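Putative peptide ABC-transport system periplasmic peptide-binding protein (Campylobacter jejuni, PDB 4OET) probably captures a solute, perhaps a peptide or a metal-containing ligand, in the periplasm and delivers it to an ABC transporter in the inner membrane. Local coordinates at residues N19-E24 / G136-H141; S35-F40 / D49-W54; G60-I65 / K119-K124; Y126-D131 / D389-T394. All coordinates share one frame; numbering follows the deposited sequence.

How the contacts relate
Contacts 1 to 3 follow a bent path, with contact 2 at the corner, through what is probably one lobe of the fold. The 19-24/136-141 contact closes a long loop that encloses both contact 2 and contact 3, about 15 Å and about 21 Å from it, centre to centre; Met137 ties it to contact 2 through Ser35 and Leu37. Contacts 2 and 3 touch, because strands 51-56 and 62-67 are neighbours in one four-stranded antiparallel sheet. Beyond strand 117-122 the chain enters helix 129-132, through which contact 4 touches both: Leu130 reaches Thr38 and Trp54, while Phe129 meets Tyr63 and Ile120. Contact 4 probably spans the cleft between lobes, as in periplasmic binding proteins.

Contact 1: N19-E24 / G136-H141; sequences NPAYSE and GMLPKH
With CG of Asn19 swung opposite its backbone N (chi1 -168°) and CG of Leu138 turned away from its own carbonyl carbon (chi1 -68°), an amide oxygen and a forked pair of methyls are brought together at about a right angle. Asn19 OD1 lies 3.3 Å from Leu138 CD2 and 3.7 Å from Leu138 CD1, so the branched end of the leucine sits against the oxygen. That oxygen has polar work of its own: it accepts from Ala21 N at 2.8 Å in a nearly straight bond (161°), the signature of an Asx turn. The turn and a bond from Asn19 ND2 to Asn154 fix both ends of the amide, and the leucine packs on it from the other segment.

Pro20 completes the apolar part. Its CD lies 3.7 Å from Leu138 CD2, where the proline ring and the leucine branch pass side by side, running opposite ways. At its other end the ring leans on bare glycine backbone, with Pro20 CB 3.6 Å from Gly136 O and Pro20 CG 3.7 Å from Gly136 CA. Gly136 itself is about 6 Å from the side chain of Asn31, a magnesium-binding residue. Around this buried patch, Pro20 rests on Ile30 of helix 30-33, Ala21 and Leu138 share Phe91 of helix 81-92, and Pro139 occupies the N-cap position of helix 140-143.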
loop_
_atom_site.group_PDB
_atom_site.type_symbol
_atom_site.label_atom_id
_atom_site.label_comp_id
_atom_site.label_asym_id
_atom_site.label_seq_id
_atom_site.Cartn_x
_atom_site.Cartn_y
_atom_site.Cartn_z
ATOM N N ASN A 19 4.353 -4.176 -16.424
ATOM C CA ASN A 19 5.677 -3.573 -16.363
ATOM C C ASN A 19 5.901 -2.971 -14.982
ATOM O O ASN A 19 5.093 -2.163 -14.522
ATOM C CB ASN A 19 5.798 -2.487 -17.440
ATOM C CG ASN A 19 7.223 -2.013 -17.654
ATOM O OD1 ASN A 19 8.024 -1.927 -16.715
ATOM N ND2 ASN A 19 7.534 -1.656 -18.897
ATOM N N PRO A 20 7.005 -3.351 -14.316
ATOM C CA PRO A 20 7.297 -2.809 -12.986
ATOM C C PRO A 20 7.455 -1.301 -12.998
ATOM O O PRO A 20 7.252 -0.665 -11.961
ATOM C CB PRO A 20 8.609 -3.496 -12.601
ATOM C CG PRO A 20 8.605 -4.772 -13.393
ATOM C CD PRO A 20 7.924 -4.444 -14.686
ATOM N N ALA A 21 7.791 -0.745 -14.159
ATOM C CA ALA A 21 7.930 0.699 -14.308
ATOM C C ALA A 21 6.606 1.406 -14.005
ATOM O O ALA A 21 6.590 2.574 -13.616
ATOM C CB ALA A 21 8.413 1.047 -15.715
ATOM N N TYR A 22 5.502 0.694 -14.212
ATOM C CA TYR A 22 4.179 1.271 -14.040
ATOM C C TYR A 22 3.374 0.518 -12.995
ATOM O O TYR A 22 2.149 0.493 -13.042
ATOM C CB TYR A 22 3.449 1.291 -15.377
ATOM C CG TYR A 22 4.316 1.895 -16.442
ATOM C CD1 TYR A 22 4.746 3.209 -16.335
ATOM C CD2 TYR A 22 4.751 1.143 -17.523
ATOM C CE1 TYR A 22 5.558 3.768 -17.286
ATOM C CE2 TYR A 22 5.572 1.695 -18.486
ATOM C CZ TYR A 22 5.972 3.013 -18.361
ATOM O OH TYR A 22 6.792 3.583 -19.310
ATOM N N SER A 23 4.070 -0.088 -12.042
ATOM C CA SER A 23 3.385 -0.833 -10.999
ATOM C C SER A 23 2.949 0.128 -9.905
ATOM O O SER A 23 3.753 0.903 -9.383
ATOM C CB SER A 23 4.295 -1.920 -10.417
ATOM O OG SER A 23 5.149 -1.395 -9.419
ATOM N N GLU A 24 1.664 0.085 -9.573
ATOM C CA GLU A 24 1.185 0.691 -8.343
ATOM C C GLU A 24 1.256 -0.354 -7.246
ATOM O O GLU A 24 0.733 -1.460 -7.417
ATOM C CB GLU A 24 -0.245 1.215 -8.511
ATOM N N GLY A 136 10.690 -5.019 -9.779
ATOM C CA GLY A 136 11.086 -5.924 -10.842
ATOM C C GLY A 136 12.123 -5.348 -11.780
ATOM O O GLY A 136 12.092 -4.160 -12.112
ATOM N N MET A 137 13.061 -6.185 -12.200
ATOM C CA MET A 137 14.061 -5.742 -13.153
ATOM C C MET A 137 13.552 -5.860 -14.587
ATOM O O MET A 137 12.750 -6.741 -14.901
ATOM C CB MET A 137 15.351 -6.538 -12.975
ATOM C CG MET A 137 16.083 -6.239 -11.675
ATOM S SD MET A 137 16.658 -4.531 -11.573
ATOM C CE MET A 137 15.374 -3.805 -10.547
ATOM N N LEU A 138 14.005 -4.960 -15.453
ATOM C CA LEU A 138 13.589 -4.976 -16.853
ATOM C C LEU A 138 14.709 -5.522 -17.741
ATOM O O LEU A 138 15.895 -5.329 -17.450
ATOM C CB LEU A 138 13.183 -3.573 -17.301
ATOM C CG LEU A 138 11.902 -3.040 -16.645
ATOM C CD1 LEU A 138 11.706 -1.552 -16.930
ATOM C CD2 LEU A 138 10.686 -3.841 -17.099
ATOM N N PRO A 139 14.336 -6.242 -18.812
ATOM C CA PRO A 139 15.335 -6.785 -19.737
ATOM C C PRO A 139 15.848 -5.730 -20.722
ATOM O O PRO A 139 15.081 -5.220 -21.545
ATOM C CB PRO A 139 14.569 -7.883 -20.471
ATOM C CG PRO A 139 13.136 -7.430 -20.427
ATOM C CD PRO A 139 12.972 -6.712 -19.124
ATOM N N LYS A 140 17.139 -5.423 -20.642
ATOM C CA LYS A 140 17.741 -4.419 -21.506
ATOM C C LYS A 140 17.690 -4.825 -22.972
ATOM O O LYS A 140 17.405 -4.002 -23.845
ATOM C CB LYS A 140 19.192 -4.176 -21.093
ATOM C CG LYS A 140 19.872 -3.028 -21.811
ATOM C CD LYS A 140 21.342 -2.962 -21.423
ATOM C CE LYS A 140 22.179 -2.333 -22.520
ATOM N NZ LYS A 140 23.605 -2.224 -22.102
ATOM N N HIS A 141 17.963 -6.098 -23.237
ATOM C CA HIS A 141 18.036 -6.591 -24.609
ATOM C C HIS A 141 16.687 -6.516 -25.325
ATOM O O HIS A 141 16.626 -6.680 -26.542
ATOM C CB HIS A 141 18.570 -8.025 -24.639
ATOM C CG HIS A 141 17.624 -9.039 -24.075
ATOM N ND1 HIS A 141 17.475 -9.250 -22.723
ATOM C CD2 HIS A 141 16.781 -9.904 -24.688
ATOM C CE1 HIS A 141 16.578 -10.202 -22.524
ATOM N NE2 HIS A 141 16.142 -10.613 -23.701
#

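Contact 2: S35-F40 / D49-W54; sequences SGLTRF and DLAKSW
Leu37 O is gripped by two backbone donors: Ala51 N, 3.1 Å from Leu37 O, uses an in-plane lone pair, whereas Asp49 N, 3.0 Å from Leu37 O, approaches from above the carbonyl plane. Next to this fork, Leu50 N donates to Gly36 O at 2.9 Å (160°). Three consecutive amides are thus tied to two consecutive carbonyls.

A second polar knot forms round a water. It donates to Asp49 OD2, 2.6 Å from the water oxygen, and to Thr38 O, and accepts from Gly36 N. The carboxylate reaches it because CG of Asp49 stands opposite its backbone N (chi1 -159°); OD1 is held by Tyr183.

The architecture here is a transition between sheets. Strand 38-40 forms a small antiparallel pair with 46-48, and the chain then passes into 51-56, an outermost strand of a four-stranded antiparallel sheet, where Lys52 and Ser53 face Phe66 in a classic beta bulge.

Arg39 crosses Asp49 without a salt bridge. Arg39 CD lies 3.7 Å from Asp49 CG, the guanidinium and carboxylate planes are 86° apart, and Arg39 NE, bonded instead to Pro48 O, remains 4.6 Å from Asp49 OD1. The Leu50 branch lies against Ser35 OG, which is hydrogen-bonded to Thr160 and Tyr183. Two contacts are apolar: Leu37 CB meets Ala51 CB at 3.8 Å, and Thr38 CG2 approaches Trp54 CH2 obliquely at 4.0 Å.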
loop_
_atom_site.group_PDB
_atom_site.type_symbol
_atom_site.label_atom_id
_atom_site.label_comp_id
_atom_site.label_asym_id
_atom_site.label_seq_id
_atom_site.Cartn_x
_atom_site.Cartn_y
_atom_site.Cartn_z
ATOM N N SER A 35 10.889 -10.204 -11.044
ATOM C CA SER A 35 11.478 -10.226 -9.709
ATOM C C SER A 35 12.473 -9.070 -9.594
ATOM O O SER A 35 12.936 -8.537 -10.608
ATOM C CB SER A 35 12.179 -11.553 -9.427
ATOM O OG SER A 35 13.085 -11.880 -10.467
ATOM N N GLY A 36 12.782 -8.679 -8.361
ATOM C CA GLY A 36 13.708 -7.592 -8.089
ATOM C C GLY A 36 14.998 -8.073 -7.449
ATOM O O GLY A 36 15.185 -9.276 -7.248
ATOM N N LEU A 37 15.887 -7.137 -7.125
ATOM C CA LEU A 37 17.120 -7.483 -6.430
ATOM C C LEU A 37 16.830 -8.017 -5.042
ATOM O O LEU A 37 17.566 -8.869 -4.538
ATOM C CB LEU A 37 18.061 -6.279 -6.343
ATOM C CG LEU A 37 18.874 -5.812 -7.563
ATOM C CD1 LEU A 37 18.175 -5.975 -8.877
ATOM C CD2 LEU A 37 19.388 -4.390 -7.371
ATOM N N THR A 38 15.754 -7.523 -4.432
ATOM C CA THR A 38 15.326 -8.000 -3.124
ATOM C C THR A 38 13.883 -8.493 -3.131
ATOM O O THR A 38 13.124 -8.226 -4.066
ATOM C CB THR A 38 15.442 -6.906 -2.057
ATOM O OG1 THR A 38 14.572 -5.816 -2.396
ATOM C CG2 THR A 38 16.880 -6.421 -1.949
ATOM N N ARG A 39 13.517 -9.190 -2.059
ATOM C CA ARG A 39 12.172 -9.714 -1.863
ATOM C C ARG A 39 11.864 -9.749 -0.376
ATOM O O ARG A 39 12.699 -9.373 0.452
ATOM C CB ARG A 39 12.047 -11.113 -2.460
ATOM C CG ARG A 39 13.029 -12.078 -1.834
ATOM C CD ARG A 39 12.944 -13.452 -2.444
ATOM N NE ARG A 39 13.978 -14.318 -1.889
ATOM C CZ ARG A 39 13.807 -15.135 -0.852
ATOM N NH1 ARG A 39 14.822 -15.882 -0.427
ATOM N NH2 ARG A 39 12.628 -15.204 -0.246
ATOM N N PHE A 40 10.668 -10.204 -0.028
ATOM C CA PHE A 40 10.300 -10.298 1.378
ATOM C C PHE A 40 9.713 -11.662 1.666
ATOM O O PHE A 40 8.980 -12.208 0.832
ATOM C CB PHE A 40 9.314 -9.185 1.733
ATOM C CG PHE A 40 9.807 -7.818 1.354
ATOM C CD1 PHE A 40 10.634 -7.105 2.215
ATOM C CD2 PHE A 40 9.496 -7.270 0.111
ATOM C CE1 PHE A 40 11.113 -5.847 1.860
ATOM C CE2 PHE A 40 9.974 -6.020 -0.258
ATOM C CZ PHE A 40 10.784 -5.304 0.617
ATOM N N ASP A 49 17.068 -11.687 -3.551
ATOM C CA ASP A 49 16.310 -12.243 -4.669
ATOM C C ASP A 49 17.246 -12.333 -5.880
ATOM O O ASP A 49 18.077 -13.243 -5.953
ATOM C CB ASP A 49 15.068 -11.398 -4.967
ATOM C CG ASP A 49 14.004 -12.166 -5.750
ATOM O OD1 ASP A 49 14.323 -13.234 -6.307
ATOM O OD2 ASP A 49 12.844 -11.702 -5.823
ATOM N N LEU A 50 17.137 -11.393 -6.816
ATOM C CA LEU A 50 18.067 -11.360 -7.944
ATOM C C LEU A 50 19.485 -11.029 -7.459
ATOM O O LEU A 50 20.482 -11.544 -7.996
ATOM C CB LEU A 50 17.606 -10.351 -9.001
ATOM C CG LEU A 50 16.429 -10.818 -9.872
ATOM C CD1 LEU A 50 15.944 -9.709 -10.788
ATOM C CD2 LEU A 50 16.801 -12.058 -10.689
ATOM N N ALA A 51 19.574 -10.198 -6.422
ATOM C CA ALA A 51 20.850 -9.935 -5.769
ATOM C C ALA A 51 21.157 -11.030 -4.746
ATOM O O ALA A 51 20.299 -11.385 -3.939
ATOM C CB ALA A 51 20.836 -8.565 -5.100
ATOM N N LYS A 52 22.360 -11.601 -4.824
ATOM C CA LYS A 52 22.823 -12.599 -3.851
ATOM C C LYS A 52 23.109 -11.997 -2.475
ATOM O O LYS A 52 22.735 -12.544 -1.430
ATOM C CB LYS A 52 24.088 -13.288 -4.356
ATOM C CG LYS A 52 24.546 -14.450 -3.482
ATOM C CD LYS A 52 25.624 -15.290 -4.167
ATOM C CE LYS A 52 26.349 -16.153 -3.148
ATOM N NZ LYS A 52 25.534 -17.348 -2.756
ATOM N N SER A 53 23.787 -10.858 -2.497
ATOM C CA SER A 53 24.273 -10.213 -1.289
ATOM C C SER A 53 24.572 -8.769 -1.623
ATOM O O SER A 53 24.406 -8.341 -2.766
ATOM C CB SER A 53 25.529 -10.908 -0.754
ATOM O OG SER A 53 26.615 -10.775 -1.662
ATOM N N TRP A 54 24.982 -8.008 -0.621
ATOM C CA TRP A 54 25.342 -6.624 -0.850
ATOM C C TRP A 54 26.166 -6.091 0.305
ATOM O O TRP A 54 26.070 -6.589 1.425
ATOM C CB TRP A 54 24.090 -5.768 -1.066
ATOM C CG TRP A 54 23.013 -5.965 -0.047
ATOM C CD1 TRP A 54 22.902 -5.338 1.163
ATOM C CD2 TRP A 54 21.886 -6.846 -0.147
ATOM N NE1 TRP A 54 21.777 -5.772 1.817
ATOM C CE2 TRP A 54 21.135 -6.698 1.037
ATOM C CE3 TRP A 54 21.444 -7.750 -1.121
ATOM C CZ2 TRP A 54 19.960 -7.423 1.274
ATOM C CZ3 TRP A 54 20.282 -8.463 -0.891
ATOM C CH2 TRP A 54 19.549 -8.297 0.301
HETATM O O HOH W 1 11.536 -9.474 -5.970
#

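Contact 3: G60-I65 / K119-K124; sequences GLVYDI and KITLFK
Tyr63 and Ile120 form the antiparallel hydrogen-bonded pair at the middle of this contact, where strands 62-65 and 119-122 run antiparallel, their N-to-C directions 164° apart and their axes 4.5 Å apart, flanked by the non-hydrogen-bonded pairs Val62-Thr121 and Asp64-Lys119. Ile120 N donates to Tyr63 O at 2.7 Å; the return bond from Tyr63 N to Ile120 O is modelled rather short, but nearly straight at 178°. A third bond, from Leu122 N to Leu61 O, is likewise modelled too short for its length to be trusted.

On the face carrying Tyr63 and Ile120 the contacts are apolar. Tyr63 CB stands 4.2 Å from Ile120 CB, while the ring atom Tyr63 CE1 reaches Leu122 CD1 at 3.7 Å. Further along, Ile65 CG1 packs against Ile120 CD1 at 3.8 Å. Phe129 of the short helix 129-132 meets the tyrosine ring edge-to-face and also touches Ile120.

The other face joins polar groups to aliphatic stems. The Lys119 stem runs beside the Asp64 side chain in the same sense, with Lys119 CG 3.5 Å from Asp64 OD1. The lysine chain bends at its third torsion (chi3 -134°), and Val62 CG1 rests 3.9 Å from Lys119 CE. Asp64 OD1 is hydrogen-bonded to His117, and Lys119 NZ stays 5.0 Å from Asp64 OD1. The charges therefore probably attract only at a distance, so the pairing probably rests mainly on backbone bonds and the apolar face.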
loop_
_atom_site.group_PDB
_atom_site.type_symbol
_atom_site.label_atom_id
_atom_site.label_comp_id
_atom_site.label_asym_id
_atom_site.label_seq_id
_atom_site.Cartn_x
_atom_site.Cartn_y
_atom_site.Cartn_z
ATOM N N GLY A 60 26.356 5.139 4.093
ATOM C CA GLY A 60 25.076 4.742 3.534
ATOM C C GLY A 60 24.833 5.274 2.134
ATOM O O GLY A 60 23.706 5.238 1.633
ATOM N N LEU A 61 25.894 5.768 1.500
ATOM C CA LEU A 61 25.791 6.370 0.175
ATOM C C LEU A 61 26.136 5.398 -0.945
ATOM O O LEU A 61 25.710 5.589 -2.086
ATOM C CB LEU A 61 26.701 7.601 0.058
ATOM C CG LEU A 61 26.356 8.935 0.737
ATOM C CD1 LEU A 61 25.132 8.846 1.638
ATOM C CD2 LEU A 61 27.549 9.515 1.482
ATOM N N VAL A 62 26.899 4.355 -0.625
ATOM C CA VAL A 62 27.381 3.445 -1.658
ATOM C C VAL A 62 26.905 2.018 -1.441
ATOM O O VAL A 62 27.170 1.396 -0.411
ATOM C CB VAL A 62 28.926 3.457 -1.744
ATOM C CG1 VAL A 62 29.430 2.350 -2.680
ATOM C CG2 VAL A 62 29.416 4.818 -2.206
ATOM N N TYR A 63 26.188 1.505 -2.429
ATOM C CA TYR A 63 25.669 0.157 -2.353
ATOM C C TYR A 63 26.395 -0.715 -3.355
ATOM O O TYR A 63 26.318 -0.487 -4.569
ATOM C CB TYR A 63 24.164 0.143 -2.618
ATOM C CG TYR A 63 23.327 0.626 -1.454
ATOM C CD1 TYR A 63 23.386 1.948 -1.028
ATOM C CD2 TYR A 63 22.484 -0.244 -0.777
ATOM C CE1 TYR A 63 22.619 2.391 0.036
ATOM C CE2 TYR A 63 21.713 0.191 0.296
ATOM C CZ TYR A 63 21.788 1.508 0.694
ATOM O OH TYR A 63 21.027 1.947 1.753
ATOM N N ASP A 64 27.114 -1.710 -2.846
ATOM C CA ASP A 64 27.758 -2.686 -3.709
ATOM C C ASP A 64 26.848 -3.900 -3.750
ATOM O O ASP A 64 26.638 -4.569 -2.738
ATOM C CB ASP A 64 29.164 -3.023 -3.197
ATOM C CG ASP A 64 30.166 -1.888 -3.445
ATOM O OD1 ASP A 64 30.634 -1.741 -4.598
ATOM O OD2 ASP A 64 30.471 -1.124 -2.498
ATOM N N ILE A 65 26.297 -4.161 -4.932
ATOM C CA ILE A 65 25.292 -5.197 -5.117
ATOM C C ILE A 65 25.882 -6.373 -5.863
ATOM O O ILE A 65 26.375 -6.217 -6.979
ATOM C CB ILE A 65 24.084 -4.691 -5.928
ATOM C CG1 ILE A 65 23.614 -3.312 -5.441
ATOM C CG2 ILE A 65 22.960 -5.719 -5.891
ATOM C CD1 ILE A 65 22.922 -3.318 -4.098
ATOM N N LYS A 119 27.702 -1.222 -8.624
ATOM C CA LYS A 119 27.956 -0.250 -7.570
ATOM C C LYS A 119 26.992 0.909 -7.715
ATOM O O LYS A 119 26.980 1.600 -8.734
ATOM C CB LYS A 119 29.395 0.272 -7.617
ATOM C CG LYS A 119 29.787 1.131 -6.417
ATOM C CD LYS A 119 31.089 1.870 -6.688
ATOM C CE LYS A 119 32.035 1.754 -5.510
ATOM N NZ LYS A 119 33.414 2.195 -5.877
ATOM N N ILE A 120 26.201 1.133 -6.676
ATOM C CA ILE A 120 25.237 2.209 -6.701
ATOM C C ILE A 120 25.598 3.254 -5.656
ATOM O O ILE A 120 25.748 2.945 -4.471
ATOM C CB ILE A 120 23.813 1.666 -6.463
ATOM C CG1 ILE A 120 23.532 0.533 -7.460
ATOM C CG2 ILE A 120 22.791 2.776 -6.588
ATOM C CD1 ILE A 120 22.245 -0.206 -7.225
ATOM N N THR A 121 25.716 4.498 -6.111
ATOM C CA THR A 121 26.092 5.609 -5.253
ATOM C C THR A 121 24.907 6.555 -5.114
ATOM O O THR A 121 24.223 6.838 -6.098
ATOM C CB THR A 121 27.315 6.358 -5.830
ATOM O OG1 THR A 121 28.412 5.443 -5.949
ATOM C CG2 THR A 121 27.724 7.530 -4.937
ATOM N N LEU A 122 24.662 7.040 -3.898
ATOM C CA LEU A 122 23.510 7.912 -3.644
ATOM C C LEU A 122 23.950 9.318 -3.248
ATOM O O LEU A 122 25.009 9.493 -2.640
ATOM C CB LEU A 122 22.617 7.343 -2.538
ATOM C CG LEU A 122 22.111 5.900 -2.616
ATOM C CD1 LEU A 122 21.359 5.555 -1.336
ATOM C CD2 LEU A 122 21.217 5.692 -3.838
ATOM N N PHE A 123 23.124 10.309 -3.587
ATOM C CA PHE A 123 23.360 11.691 -3.182
ATOM C C PHE A 123 23.283 11.792 -1.669
ATOM O O PHE A 123 24.107 12.458 -1.033
ATOM C CB PHE A 123 22.322 12.632 -3.798
ATOM C CG PHE A 123 22.432 12.789 -5.289
ATOM C CD1 PHE A 123 23.396 13.621 -5.849
ATOM C CD2 PHE A 123 21.565 12.108 -6.132
ATOM C CE1 PHE A 123 23.489 13.770 -7.225
ATOM C CE2 PHE A 123 21.655 12.248 -7.507
ATOM C CZ PHE A 123 22.620 13.082 -8.056
ATOM N N LYS A 124 22.280 11.120 -1.105
ATOM C CA LYS A 124 22.020 11.163 0.328
ATOM C C LYS A 124 21.526 9.805 0.825
ATOM O O LYS A 124 21.022 9.000 0.035
ATOM C CB LYS A 124 21.009 12.275 0.637
ATOM C CG LYS A 124 19.665 12.091 -0.044
ATOM C CD LYS A 124 18.916 13.415 -0.138
ATOM C CE LYS A 124 17.419 13.206 -0.344
ATOM N NZ LYS A 124 17.092 12.878 -1.768
#

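Contact 4: Y126-D131 / D389-T394; sequences YPAFLD and DPDFHT
Among the polar interactions, Asp131 OD2 accepts from Asp389 N at 2.8 Å, a weak bond because the angle at hydrogen is only 128°. A water adds a second bridge, 3.0 Å from Tyr126 OH and 2.9 Å from Asp391 OD2, lying in the plane of the tyrosine ring at its edge. The Asp131 and Asp389 side chains cross at about a right angle, their carboxylate planes 83° apart; the salt bridge to Arg437 would offset the charge of Asp389 and so probably ease its proximity to Asp131. Asp391 is paired with Arg429.

The apolar interactions centre on Phe392, whose CG stands opposite its carbonyl carbon (chi1 -79°), carrying the ring to Ala128 and Asp131. Ala128 CB sits over one face, 4.0 Å from Phe392 CZ, and Asp131 CB meets the edge in plane, 3.5 Å from Phe392 CE1.

In van der Waals contact, the Ala128 methyl CB touches Asp389 CG at 3.5 Å.

Each segment contains a type I turn, Tyr126-Phe129 and Asp389-Phe392, the latter reinforced by an Asx turn from Asp391 N to Asp389 OD1. A glycerol, probably from the crystallisation liquor, lies about 3 Å from the Asp131 side chain; this meeting of distant segments is consistent with the interlobe cleft of a periplasmic binding protein.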
loop_
_atom_site.group_PDB
_atom_site.type_symbol
_atom_site.label_atom_id
_atom_site.label_comp_id
_atom_site.label_asym_id
_atom_site.label_seq_id
_atom_site.Cartn_x
_atom_site.Cartn_y
_atom_site.Cartn_z
ATOM N N TYR A 126 19.559 6.623 2.119
ATOM C CA TYR A 126 18.223 6.182 1.748
ATOM C C TYR A 126 17.972 4.802 2.323
ATOM O O TYR A 126 18.102 3.809 1.621
ATOM C CB TYR A 126 18.096 6.181 0.221
ATOM C CG TYR A 126 16.742 5.814 -0.341
ATOM C CD1 TYR A 126 15.569 6.168 0.304
ATOM C CD2 TYR A 126 16.645 5.128 -1.544
ATOM C CE1 TYR A 126 14.332 5.836 -0.228
ATOM C CE2 TYR A 126 15.420 4.787 -2.081
ATOM C CZ TYR A 126 14.265 5.143 -1.423
ATOM O OH TYR A 126 13.040 4.810 -1.957
ATOM N N PRO A 127 17.624 4.734 3.619
ATOM C CA PRO A 127 17.485 3.445 4.321
ATOM C C PRO A 127 16.461 2.512 3.692
ATOM O O PRO A 127 16.596 1.288 3.792
ATOM C CB PRO A 127 17.037 3.846 5.740
ATOM C CG PRO A 127 16.695 5.321 5.672
ATOM C CD PRO A 127 17.480 5.886 4.525
ATOM N N ALA A 128 15.470 3.083 3.019
ATOM C CA ALA A 128 14.430 2.277 2.389
ATOM C C ALA A 128 14.880 1.733 1.038
ATOM O O ALA A 128 14.108 1.069 0.343
ATOM C CB ALA A 128 13.159 3.099 2.233
ATOM N N PHE A 129 16.138 1.982 0.684
ATOM C CA PHE A 129 16.622 1.676 -0.661
ATOM C C PHE A 129 16.516 0.200 -1.006
ATOM O O PHE A 129 16.009 -0.148 -2.067
ATOM C CB PHE A 129 18.079 2.132 -0.821
ATOM C CG PHE A 129 18.603 2.038 -2.226
ATOM C CD1 PHE A 129 17.785 2.322 -3.312
ATOM C CD2 PHE A 129 19.924 1.689 -2.460
ATOM C CE1 PHE A 129 18.270 2.242 -4.608
ATOM C CE2 PHE A 129 20.425 1.611 -3.762
ATOM C CZ PHE A 129 19.596 1.887 -4.836
ATOM N N LEU A 130 16.958 -0.664 -0.099
ATOM C CA LEU A 130 16.909 -2.108 -0.333
ATOM C C LEU A 130 15.466 -2.592 -0.534
ATOM O O LEU A 130 15.216 -3.530 -1.307
ATOM C CB LEU A 130 17.561 -2.855 0.830
ATOM C CG LEU A 130 19.074 -2.658 0.967
ATOM C CD1 LEU A 130 19.606 -3.232 2.284
ATOM C CD2 LEU A 130 19.800 -3.271 -0.224
ATOM N N ASP A 131 14.521 -1.931 0.137
ATOM C CA ASP A 131 13.098 -2.181 -0.099
ATOM C C ASP A 131 12.674 -1.761 -1.499
ATOM O O ASP A 131 11.964 -2.491 -2.187
ATOM C CB ASP A 131 12.233 -1.436 0.918
ATOM C CG ASP A 131 12.099 -2.169 2.234
ATOM O OD1 ASP A 131 13.009 -2.951 2.600
ATOM O OD2 ASP A 131 11.068 -1.939 2.909
ATOM N N ASP A 389 9.158 -0.475 4.245
ATOM C CA ASP A 389 9.866 0.471 5.100
ATOM C C ASP A 389 8.939 1.597 5.563
ATOM O O ASP A 389 8.137 2.111 4.777
ATOM C CB ASP A 389 11.080 1.045 4.361
ATOM C CG ASP A 389 12.018 1.800 5.283
ATOM O OD1 ASP A 389 11.728 2.974 5.594
ATOM O OD2 ASP A 389 13.047 1.221 5.703
ATOM N N PRO A 390 9.039 1.974 6.847
ATOM C CA PRO A 390 8.150 2.988 7.429
ATOM C C PRO A 390 8.230 4.331 6.711
ATOM O O PRO A 390 7.294 5.121 6.809
ATOM C CB PRO A 390 8.655 3.122 8.875
ATOM C CG PRO A 390 10.047 2.499 8.866
ATOM C CD PRO A 390 9.962 1.411 7.850
ATOM N N ASP A 391 9.318 4.584 5.995
ATOM C CA ASP A 391 9.441 5.830 5.250
ATOM C C ASP A 391 8.405 5.966 4.132
ATOM O O ASP A 391 7.931 7.065 3.859
ATOM C CB ASP A 391 10.847 5.956 4.658
ATOM C CG ASP A 391 11.028 7.233 3.868
ATOM O OD1 ASP A 391 10.968 8.327 4.480
ATOM O OD2 ASP A 391 11.240 7.144 2.635
ATOM N N PHE A 392 8.039 4.851 3.508
ATOM C CA PHE A 392 7.302 4.903 2.241
ATOM C C PHE A 392 6.007 5.724 2.261
ATOM O O PHE A 392 5.806 6.572 1.391
ATOM C CB PHE A 392 6.993 3.481 1.762
ATOM C CG PHE A 392 8.164 2.800 1.105
ATOM C CD1 PHE A 392 8.681 1.623 1.623
ATOM C CD2 PHE A 392 8.768 3.356 -0.018
ATOM C CE1 PHE A 392 9.765 1.001 1.021
ATOM C CE2 PHE A 392 9.853 2.741 -0.624
ATOM C CZ PHE A 392 10.355 1.563 -0.105
ATOM N N HIS A 393 5.157 5.520 3.263
ATOM C CA HIS A 393 3.921 6.295 3.345
ATOM C C HIS A 393 3.906 7.240 4.541
ATOM O O HIS A 393 2.833 7.542 5.087
ATOM C CB HIS A 393 2.707 5.366 3.420
ATOM C CG HIS A 393 2.365 4.700 2.123
ATOM N ND1 HIS A 393 1.260 3.884 1.975
ATOM C CD2 HIS A 393 2.978 4.721 0.914
ATOM C CE1 HIS A 393 1.208 3.437 0.735
ATOM N NE2 HIS A 393 2.237 3.928 0.069
ATOM N N THR A 394 5.079 7.715 4.954
ATOM C CA THR A 394 5.116 8.706 6.031
ATOM C C THR A 394 5.639 10.042 5.516
ATOM O O THR A 394 4.911 11.038 5.514
ATOM C CB THR A 394 5.990 8.242 7.212
ATOM O OG1 THR A 394 7.258 7.766 6.728
ATOM C CG2 THR A 394 5.277 7.144 7.998
HETATM O O HOH W 2 11.042 5.969 -0.023
HETATM O O HOH W 3 14.545 -1.679 5.399
#